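Invasin (Yersinia enterocolitica, PDB 1P9H) binds collagen as the trimeric head domain of the adhesin YadA, which coats the bacterial surface and promotes attachment to and invasion of eukaryotic cells. Local coordinates at residues A[48-59]-A[62-73]; A[72-80]-A[86-94]. All coordinates share one frame; numbering follows the deposited sequence.

Contact 1. Residues A[48-59]-A[62-73]; sequences LNASAKGIHSIA and ATAEAAKGAAVA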
loop_
_atom_site.group_PDB
_atom_site.type_symbol
_atom_site.label_atom_id
_atom_site.label_comp_id
_atom_site.label_asym_id
_atom_site.label_seq_id
_atom_site.Cartn_x
_atom_site.Cartn_y
_atom_site.Cartn_z
ATOM N N LEU A 48 3.501 -27.335 -13.850
ATOM C CA LEU A 48 3.760 -26.053 -13.204
ATOM C C LEU A 48 3.663 -24.889 -14.182
ATOM O O LEU A 48 4.077 -23.773 -13.871
ATOM C CB LEU A 48 5.151 -26.053 -12.568
ATOM C CG LEU A 48 5.446 -27.115 -11.507
ATOM C CD1 LEU A 48 6.848 -26.894 -10.961
ATOM C CD2 LEU A 48 4.420 -27.038 -10.386
ATOM N N ASN A 49 3.119 -25.146 -15.364
ATOM C CA ASN A 49 2.989 -24.101 -16.372
ATOM C C ASN A 49 2.163 -22.910 -15.905
ATOM O O ASN A 49 1.180 -23.062 -15.177
ATOM C CB ASN A 49 2.360 -24.660 -17.651
ATOM C CG ASN A 49 3.355 -25.406 -18.520
ATOM O OD1 ASN A 49 3.009 -25.884 -19.599
ATOM N ND2 ASN A 49 4.593 -25.505 -18.057
ATOM N N ALA A 50 2.583 -21.722 -16.329
ATOM C CA ALA A 50 1.870 -20.494 -16.012
ATOM C C ALA A 50 0.775 -20.409 -17.064
ATOM O O ALA A 50 0.874 -21.043 -18.117
ATOM C CB ALA A 50 2.805 -19.299 -16.120
ATOM N N SER A 51 -0.263 -19.631 -16.787
ATOM C CA SER A 51 -1.371 -19.506 -17.719
ATOM C C SER A 51 -1.895 -18.079 -17.846
ATOM O O SER A 51 -2.517 -17.552 -16.924
ATOM C CB SER A 51 -2.512 -20.433 -17.283
ATOM O OG SER A 51 -3.625 -20.327 -18.152
ATOM N N ALA A 52 -1.629 -17.459 -18.992
ATOM C CA ALA A 52 -2.100 -16.108 -19.276
ATOM C C ALA A 52 -3.268 -16.286 -20.243
ATOM O O ALA A 52 -3.074 -16.366 -21.456
ATOM C CB ALA A 52 -0.989 -15.287 -19.924
ATOM N N LYS A 53 -4.479 -16.359 -19.696
ATOM C CA LYS A 53 -5.684 -16.579 -20.496
ATOM C C LYS A 53 -6.364 -15.343 -21.063
ATOM O O LYS A 53 -7.195 -15.446 -21.968
ATOM C CB LYS A 53 -6.716 -17.353 -19.677
ATOM C CG LYS A 53 -6.269 -18.729 -19.225
ATOM C CD LYS A 53 -7.395 -19.423 -18.479
ATOM C CE LYS A 53 -7.006 -20.820 -18.040
ATOM N NZ LYS A 53 -8.157 -21.504 -17.384
ATOM N N GLY A 54 -6.031 -14.174 -20.536
ATOM C CA GLY A 54 -6.665 -12.970 -21.031
ATOM C C GLY A 54 -5.829 -12.220 -22.039
ATOM O O GLY A 54 -4.599 -12.311 -22.033
ATOM N N ILE A 55 -6.493 -11.482 -22.922
ATOM C CA ILE A 55 -5.788 -10.695 -23.919
ATOM C C ILE A 55 -4.972 -9.654 -23.160
ATOM O O ILE A 55 -5.493 -8.990 -22.263
ATOM C CB ILE A 55 -6.774 -9.973 -24.860
ATOM C CG1 ILE A 55 -7.682 -10.996 -25.544
ATOM C CG2 ILE A 55 -6.008 -9.162 -25.898
ATOM C CD1 ILE A 55 -8.745 -10.383 -26.432
ATOM N N HIS A 56 -3.695 -9.525 -23.507
ATOM C CA HIS A 56 -2.808 -8.564 -22.857
ATOM C C HIS A 56 -2.477 -8.927 -21.411
ATOM O O HIS A 56 -1.863 -8.132 -20.702
ATOM C CB HIS A 56 -3.425 -7.162 -22.894
ATOM C CG HIS A 56 -3.658 -6.639 -24.277
ATOM N ND1 HIS A 56 -4.671 -5.753 -24.574
ATOM C CD2 HIS A 56 -3.001 -6.865 -25.439
ATOM C CE1 HIS A 56 -4.628 -5.455 -25.860
ATOM N NE2 HIS A 56 -3.624 -6.116 -26.408
ATOM N N SER A 57 -2.872 -10.119 -20.969
ATOM C CA SER A 57 -2.593 -10.524 -19.595
ATOM C C SER A 57 -1.142 -10.966 -19.426
ATOM O O SER A 57 -0.431 -11.196 -20.405
ATOM C CB SER A 57 -3.539 -11.647 -19.145
ATOM O OG SER A 57 -3.290 -12.861 -19.832
ATOM N N ILE A 58 -0.716 -11.068 -18.171
ATOM C CA ILE A 58 0.645 -11.462 -17.830
ATOM C C ILE A 58 0.605 -12.468 -16.683
ATOM O O ILE A 58 0.025 -12.195 -15.631
ATOM C CB ILE A 58 1.470 -10.233 -17.377
ATOM C CG1 ILE A 58 1.570 -9.219 -18.517
ATOM C CG2 ILE A 58 2.863 -10.668 -16.917
ATOM C CD1 ILE A 58 2.173 -7.893 -18.092
ATOM N N ALA A 59 1.210 -13.635 -16.892
ATOM C CA ALA A 59 1.261 -14.671 -15.864
ATOM C C ALA A 59 2.695 -15.170 -15.796
ATOM O O ALA A 59 3.219 -15.702 -16.776
ATOM C CB ALA A 59 0.315 -15.818 -16.209
ATOM N N ALA A 62 5.493 -20.506 -11.349
ATOM C CA ALA A 62 4.900 -21.834 -11.287
ATOM C C ALA A 62 3.404 -21.746 -10.998
ATOM O O ALA A 62 2.991 -21.138 -10.013
ATOM C CB ALA A 62 5.587 -22.662 -10.209
ATOM N N THR A 63 2.620 -22.339 -11.904
ATOM C CA THR A 63 1.149 -22.399 -11.880
ATOM C C THR A 63 0.401 -21.071 -11.780
ATOM O O THR A 63 -0.800 -21.046 -11.513
ATOM C CB THR A 63 0.618 -23.339 -10.757
ATOM O OG1 THR A 63 0.983 -22.832 -9.468
ATOM C CG2 THR A 63 1.181 -24.743 -10.936
ATOM N N ALA A 64 1.099 -19.972 -12.038
ATOM C CA ALA A 64 0.499 -18.642 -11.952
ATOM C C ALA A 64 -0.574 -18.520 -13.035
ATOM O O ALA A 64 -0.405 -19.046 -14.135
ATOM C CB ALA A 64 1.561 -17.570 -12.154
ATOM N N GLU A 65 -1.679 -17.845 -12.731
ATOM C CA GLU A 65 -2.727 -17.670 -13.730
ATOM C C GLU A 65 -3.380 -16.296 -13.715
ATOM O O GLU A 65 -3.814 -15.811 -12.669
ATOM C CB GLU A 65 -3.835 -18.729 -13.588
ATOM C CG GLU A 65 -4.923 -18.570 -14.666
ATOM C CD GLU A 65 -6.051 -19.583 -14.568
ATOM O OE1 GLU A 65 -5.767 -20.782 -14.401
ATOM O OE2 GLU A 65 -7.226 -19.173 -14.681
ATOM N N ALA A 66 -3.426 -15.675 -14.890
ATOM C CA ALA A 66 -4.076 -14.382 -15.091
ATOM C C ALA A 66 -5.227 -14.805 -16.000
ATOM O O ALA A 66 -5.026 -15.063 -17.186
ATOM C CB ALA A 66 -3.140 -13.415 -15.812
ATOM N N ALA A 67 -6.427 -14.880 -15.432
ATOM C CA ALA A 67 -7.602 -15.368 -16.149
ATOM C C ALA A 67 -8.329 -14.475 -17.140
ATOM O O ALA A 67 -8.898 -14.974 -18.113
ATOM C CB ALA A 67 -8.608 -15.912 -15.137
ATOM N N LYS A 68 -8.332 -13.170 -16.910
ATOM C CA LYS A 68 -9.058 -12.287 -17.808
ATOM C C LYS A 68 -8.247 -11.143 -18.389
ATOM O O LYS A 68 -7.052 -11.001 -18.118
ATOM C CB LYS A 68 -10.307 -11.755 -17.096
ATOM C CG LYS A 68 -11.294 -12.860 -16.715
ATOM C CD LYS A 68 -12.568 -12.314 -16.096
ATOM C CE LYS A 68 -13.547 -13.443 -15.798
ATOM N NZ LYS A 68 -14.828 -12.947 -15.223
ATOM N N GLY A 69 -8.918 -10.337 -19.206
ATOM C CA GLY A 69 -8.289 -9.212 -19.865
ATOM C C GLY A 69 -7.339 -8.356 -19.053
ATOM O O GLY A 69 -7.697 -7.825 -18.002
ATOM N N ALA A 70 -6.116 -8.236 -19.561
ATOM C CA ALA A 70 -5.062 -7.421 -18.968
ATOM C C ALA A 70 -4.677 -7.723 -17.522
ATOM O O ALA A 70 -3.919 -6.964 -16.920
ATOM C CB ALA A 70 -5.427 -5.947 -19.108
ATOM N N ALA A 71 -5.178 -8.822 -16.965
ATOM C CA ALA A 71 -4.848 -9.179 -15.588
ATOM C C ALA A 71 -3.363 -9.520 -15.465
ATOM O O ALA A 71 -2.725 -9.921 -16.439
ATOM C CB ALA A 71 -5.701 -10.358 -15.130
ATOM N N VAL A 72 -2.821 -9.366 -14.261
ATOM C CA VAL A 72 -1.409 -9.636 -14.007
ATOM C C VAL A 72 -1.250 -10.537 -12.791
ATOM O O VAL A 72 -1.763 -10.232 -11.717
ATOM C CB VAL A 72 -0.641 -8.317 -13.739
ATOM C CG1 VAL A 72 0.823 -8.608 -13.409
ATOM C CG2 VAL A 72 -0.741 -7.403 -14.952
ATOM N N ALA A 73 -0.542 -11.648 -12.966
ATOM C CA ALA A 73 -0.300 -12.579 -11.872
ATOM C C ALA A 73 1.173 -12.949 -11.866
ATOM O O ALA A 73 1.680 -13.519 -12.829
ATOM C CB ALA A 73 -1.156 -13.835 -12.040
HETATM O O HOH W 1 -1.217 -21.892 -14.255
HETATM O O HOH W 2 -7.894 -22.361 -14.758
HETATM O O HOH W 3 -1.451 -6.577 -18.396
#

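Contact 2. Residues A[72-80]-A[86-94]; sequences VAVGAGSIA and VAIGPLSKA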
loop_
_atom_site.group_PDB
_atom_site.type_symbol
_atom_site.label_atom_id
_atom_site.label_comp_id
_atom_site.label_asym_id
_atom_site.label_seq_id
_atom_site.Cartn_x
_atom_site.Cartn_y
_atom_site.Cartn_z
ATOM N N VAL A 72 -2.821 -9.366 -14.261
ATOM C CA VAL A 72 -1.409 -9.636 -14.007
ATOM C C VAL A 72 -1.250 -10.537 -12.791
ATOM O O VAL A 72 -1.763 -10.232 -11.717
ATOM C CB VAL A 72 -0.641 -8.317 -13.739
ATOM C CG1 VAL A 72 0.823 -8.608 -13.409
ATOM C CG2 VAL A 72 -0.741 -7.403 -14.952
ATOM N N ALA A 73 -0.542 -11.648 -12.966
ATOM C CA ALA A 73 -0.300 -12.579 -11.872
ATOM C C ALA A 73 1.173 -12.949 -11.866
ATOM O O ALA A 73 1.680 -13.519 -12.829
ATOM C CB ALA A 73 -1.156 -13.835 -12.040
ATOM N N VAL A 74 1.860 -12.608 -10.785
ATOM C CA VAL A 74 3.276 -12.924 -10.656
ATOM C C VAL A 74 3.501 -13.589 -9.306
ATOM O O VAL A 74 3.233 -12.997 -8.263
ATOM C CB VAL A 74 4.156 -11.656 -10.749
ATOM C CG1 VAL A 74 5.631 -12.039 -10.623
ATOM C CG2 VAL A 74 3.907 -10.945 -12.073
ATOM N N GLY A 75 3.990 -14.823 -9.333
ATOM C CA GLY A 75 4.231 -15.551 -8.102
ATOM C C GLY A 75 3.694 -16.963 -8.210
ATOM O O GLY A 75 2.707 -17.214 -8.907
ATOM N N ALA A 76 4.346 -17.897 -7.530
ATOM C CA ALA A 76 3.913 -19.286 -7.577
ATOM C C ALA A 76 2.491 -19.412 -7.052
ATOM O O ALA A 76 2.179 -18.949 -5.956
ATOM C CB ALA A 76 4.852 -20.157 -6.753
ATOM N N GLY A 77 1.628 -20.037 -7.843
ATOM C CA GLY A 77 0.252 -20.222 -7.423
ATOM C C GLY A 77 -0.574 -18.953 -7.339
ATOM O O GLY A 77 -1.683 -18.973 -6.802
ATOM N N SER A 78 -0.050 -17.845 -7.858
ATOM C CA SER A 78 -0.792 -16.589 -7.823
ATOM C C SER A 78 -1.984 -16.677 -8.771
ATOM O O SER A 78 -1.934 -17.378 -9.785
ATOM C CB SER A 78 0.115 -15.415 -8.212
ATOM O OG SER A 78 0.602 -15.555 -9.532
ATOM N N ILE A 79 -3.055 -15.968 -8.438
ATOM C CA ILE A 79 -4.272 -15.990 -9.242
ATOM C C ILE A 79 -4.889 -14.607 -9.381
ATOM O O ILE A 79 -5.158 -13.948 -8.383
ATOM C CB ILE A 79 -5.348 -16.897 -8.595
ATOM C CG1 ILE A 79 -4.793 -18.305 -8.373
ATOM C CG2 ILE A 79 -6.583 -16.944 -9.486
ATOM C CD1 ILE A 79 -5.690 -19.197 -7.522
ATOM N N ALA A 80 -5.102 -14.177 -10.619
ATOM C CA ALA A 80 -5.747 -12.899 -10.909
ATOM C C ALA A 80 -6.946 -13.325 -11.745
ATOM O O ALA A 80 -6.820 -13.568 -12.946
ATOM C CB ALA A 80 -4.819 -11.998 -11.715
ATOM N N VAL A 86 -4.725 -7.462 -10.416
ATOM C CA VAL A 86 -3.289 -7.639 -10.241
ATOM C C VAL A 86 -3.007 -8.404 -8.955
ATOM O O VAL A 86 -3.439 -7.997 -7.878
ATOM C CB VAL A 86 -2.576 -6.270 -10.166
ATOM C CG1 VAL A 86 -1.073 -6.471 -10.029
ATOM C CG2 VAL A 86 -2.897 -5.441 -11.414
ATOM N N ALA A 87 -2.281 -9.509 -9.072
ATOM C CA ALA A 87 -1.940 -10.325 -7.909
ATOM C C ALA A 87 -0.468 -10.698 -7.960
ATOM O O ALA A 87 -0.028 -11.370 -8.889
ATOM C CB ALA A 87 -2.793 -11.589 -7.890
ATOM N N ILE A 88 0.298 -10.254 -6.969
ATOM C CA ILE A 88 1.716 -10.581 -6.922
ATOM C C ILE A 88 2.085 -11.132 -5.557
ATOM O O ILE A 88 1.759 -10.548 -4.521
ATOM C CB ILE A 88 2.595 -9.362 -7.252
ATOM C CG1 ILE A 88 2.338 -8.936 -8.702
ATOM C CG2 ILE A 88 4.077 -9.710 -7.047
ATOM C CD1 ILE A 88 3.261 -7.842 -9.210
ATOM N N GLY A 89 2.764 -12.273 -5.579
ATOM C CA GLY A 89 3.171 -12.938 -4.358
ATOM C C GLY A 89 2.721 -14.383 -4.433
ATOM O O GLY A 89 1.736 -14.689 -5.111
ATOM N N PRO A 90 3.424 -15.302 -3.764
ATOM C CA PRO A 90 3.013 -16.706 -3.813
ATOM C C PRO A 90 1.639 -16.897 -3.174
ATOM O O PRO A 90 1.393 -16.426 -2.064
ATOM C CB PRO A 90 4.131 -17.421 -3.053
ATOM C CG PRO A 90 4.588 -16.382 -2.068
ATOM C CD PRO A 90 4.608 -15.123 -2.906
ATOM N N LEU A 91 0.749 -17.569 -3.898
ATOM C CA LEU A 91 -0.611 -17.840 -3.438
ATOM C C LEU A 91 -1.466 -16.590 -3.248
ATOM O O LEU A 91 -2.481 -16.618 -2.552
ATOM C CB LEU A 91 -0.582 -18.667 -2.147
ATOM C CG LEU A 91 0.114 -20.024 -2.281
ATOM C CD1 LEU A 91 0.059 -20.769 -0.956
ATOM C CD2 LEU A 91 -0.559 -20.841 -3.375
ATOM N N SER A 92 -1.048 -15.490 -3.870
ATOM C CA SER A 92 -1.789 -14.231 -3.793
ATOM C C SER A 92 -2.956 -14.327 -4.771
ATOM O O SER A 92 -2.797 -14.845 -5.876
ATOM C CB SER A 92 -0.877 -13.061 -4.177
ATOM O OG SER A 92 -1.569 -11.825 -4.119
ATOM N N LYS A 93 -4.128 -13.833 -4.380
ATOM C CA LYS A 93 -5.278 -13.914 -5.263
ATOM C C LYS A 93 -6.186 -12.693 -5.306
ATOM O O LYS A 93 -6.708 -12.234 -4.289
ATOM C CB LYS A 93 -6.093 -15.186 -4.969
ATOM C CG LYS A 93 -6.561 -15.377 -3.542
ATOM C CD LYS A 93 -7.216 -16.755 -3.387
ATOM C CE LYS A 93 -7.855 -16.945 -2.021
ATOM N NZ LYS A 93 -6.849 -16.980 -0.923
ATOM N N ALA A 94 -6.331 -12.158 -6.512
ATOM C CA ALA A 94 -7.187 -11.011 -6.781
ATOM C C ALA A 94 -8.424 -11.694 -7.350
ATOM O O ALA A 94 -8.425 -12.148 -8.496
ATOM C CB ALA A 94 -6.533 -10.101 -7.816
HETATM O O HOH W 4 -3.545 -17.965 -5.203
#

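Contact 1. Residues A[48-59]-A[62-73]
Two successive coils of the left-handed parallel beta-roll of the YadA head stack here, residues 48-59 on residues 62-73, and strands pair at two places in each coil: Ser51 and Ala52 with Glu65 and Ala66, Ile58 and Ala59 with Val72 and Ala73. As in any parallel pairing, the backbone bonds alternate: Ser51 N gives to Ala64 O while Ser51 O receives Ala66 N, at 2.9 Å. At the Leu48 end the geometry changes, for Thr63 N lies 2.8 Å from Leu48 O but 57° above the carbonyl plane.

On the outer side, Lys53 and Glu65 run obliquely across one another. Both chains are extended, and the salt bridge is long, 3.7 Å from Lys53 NZ to Glu65 OE2. A water reinforces it, accepting from Lys53 NZ and donating to Glu65 OE1. CG of Glu65, anti to its own backbone N (chi1 -178°), also packs against Ser51 O.

The inward-facing side chains of these strands are alanines: Ala52, Ala59, Ala66 and Ala73. Ala66 CB reaches across to the other sheet, 3.4 Å from Ile58 O and 4.2 Å from Ala59 CB. Near the bend, Ser57 OG gives a 2.6 Å bond to Gly54 O, which also accepts Ser57 N from the same face of its plane; this double grip fixes the type II turn. Ile58 points away from this interior into the trimer interface, packing on Gly75 of a neighbouring subunit. Short parallel strands stacked coil on coil and joined by tight turns make the left-handed parallel beta-roll, here with an alanine-lined interior.

Contact 2. Residues A[72-80]-A[86-94]
Val72, Val74, Val86 and Ile88 all keep one branch anti to the backbone N and the other beside it: CG1 is the anti branch in the valines, CG2 in Ile88, whose chi1 of -65° puts CG1 beside N. In this stretch of the left-handed beta-roll the branches therefore repeat in step along one face of the parallel strands 72-74 and 86-88, whose axes lie 4.7 Å apart. Val86 CG1 meets Val72 CB, and both branches of Ile88 approach Val74 CB from the same side, CG1 being the nearer at 3.9 Å. This face is turned to the trimer partners: Val74 packs on Ile58 of one neighbouring subunit, and Ile88 on Tyr102 of the other.

The opposite face looks into the roll. There Ala87 CB lies 3.4 Å from Ile79 O, on the second sheet of the preceding coil, and 4.3 Å from Ala80 CB, contacts consistent with alanines allowing the two sheets to come close. Ala87 bonds to the neighbouring strand through both its N, given to Val72 O, and its O, which takes Val74 N.

Each coil then bends through a type II turn. Gly75 and Gly89 have positive phi with extended psi, which would jam a side chain against the preceding carbonyl. The turns remain in step, Leu91 N bonding to Ala76 O, while Leu91 CD2 lies against the Gly77 backbone. Beyond them Ile79 and Lys93 align on the outer surface, and Lys93 NZ continues to Thr107 OG1 of the next coil. Ser78 OG, chi1 62°, turns back over its own bend and donates to Gly75 O at 2.8 Å, 22° out of the carbonyl plane.

Overall arrangement
Repetition is the principle that ties the two contacts together: contact 2 takes over the strand 72-74 on which contact 1 ends, and Val72 and Ala73 belong to both. Their centres are 9 Å apart. In one sheet the order 58-60, 72-74, 86-88 runs through both contacts, and in the other, strand 65-66 of contact 1 lies beside strand 79-80 of contact 2. Probable hydrogen bonds join them directly, Ala62 O to Gly77 N and Ala67 N to Ala80 O, each 2.8 Å. The face carrying Ile58, Val72 and Val74 continues from one contact to the next and lies against other subunits in the trimer, where His56 also packs on Ala76 of a neighbouring subunit.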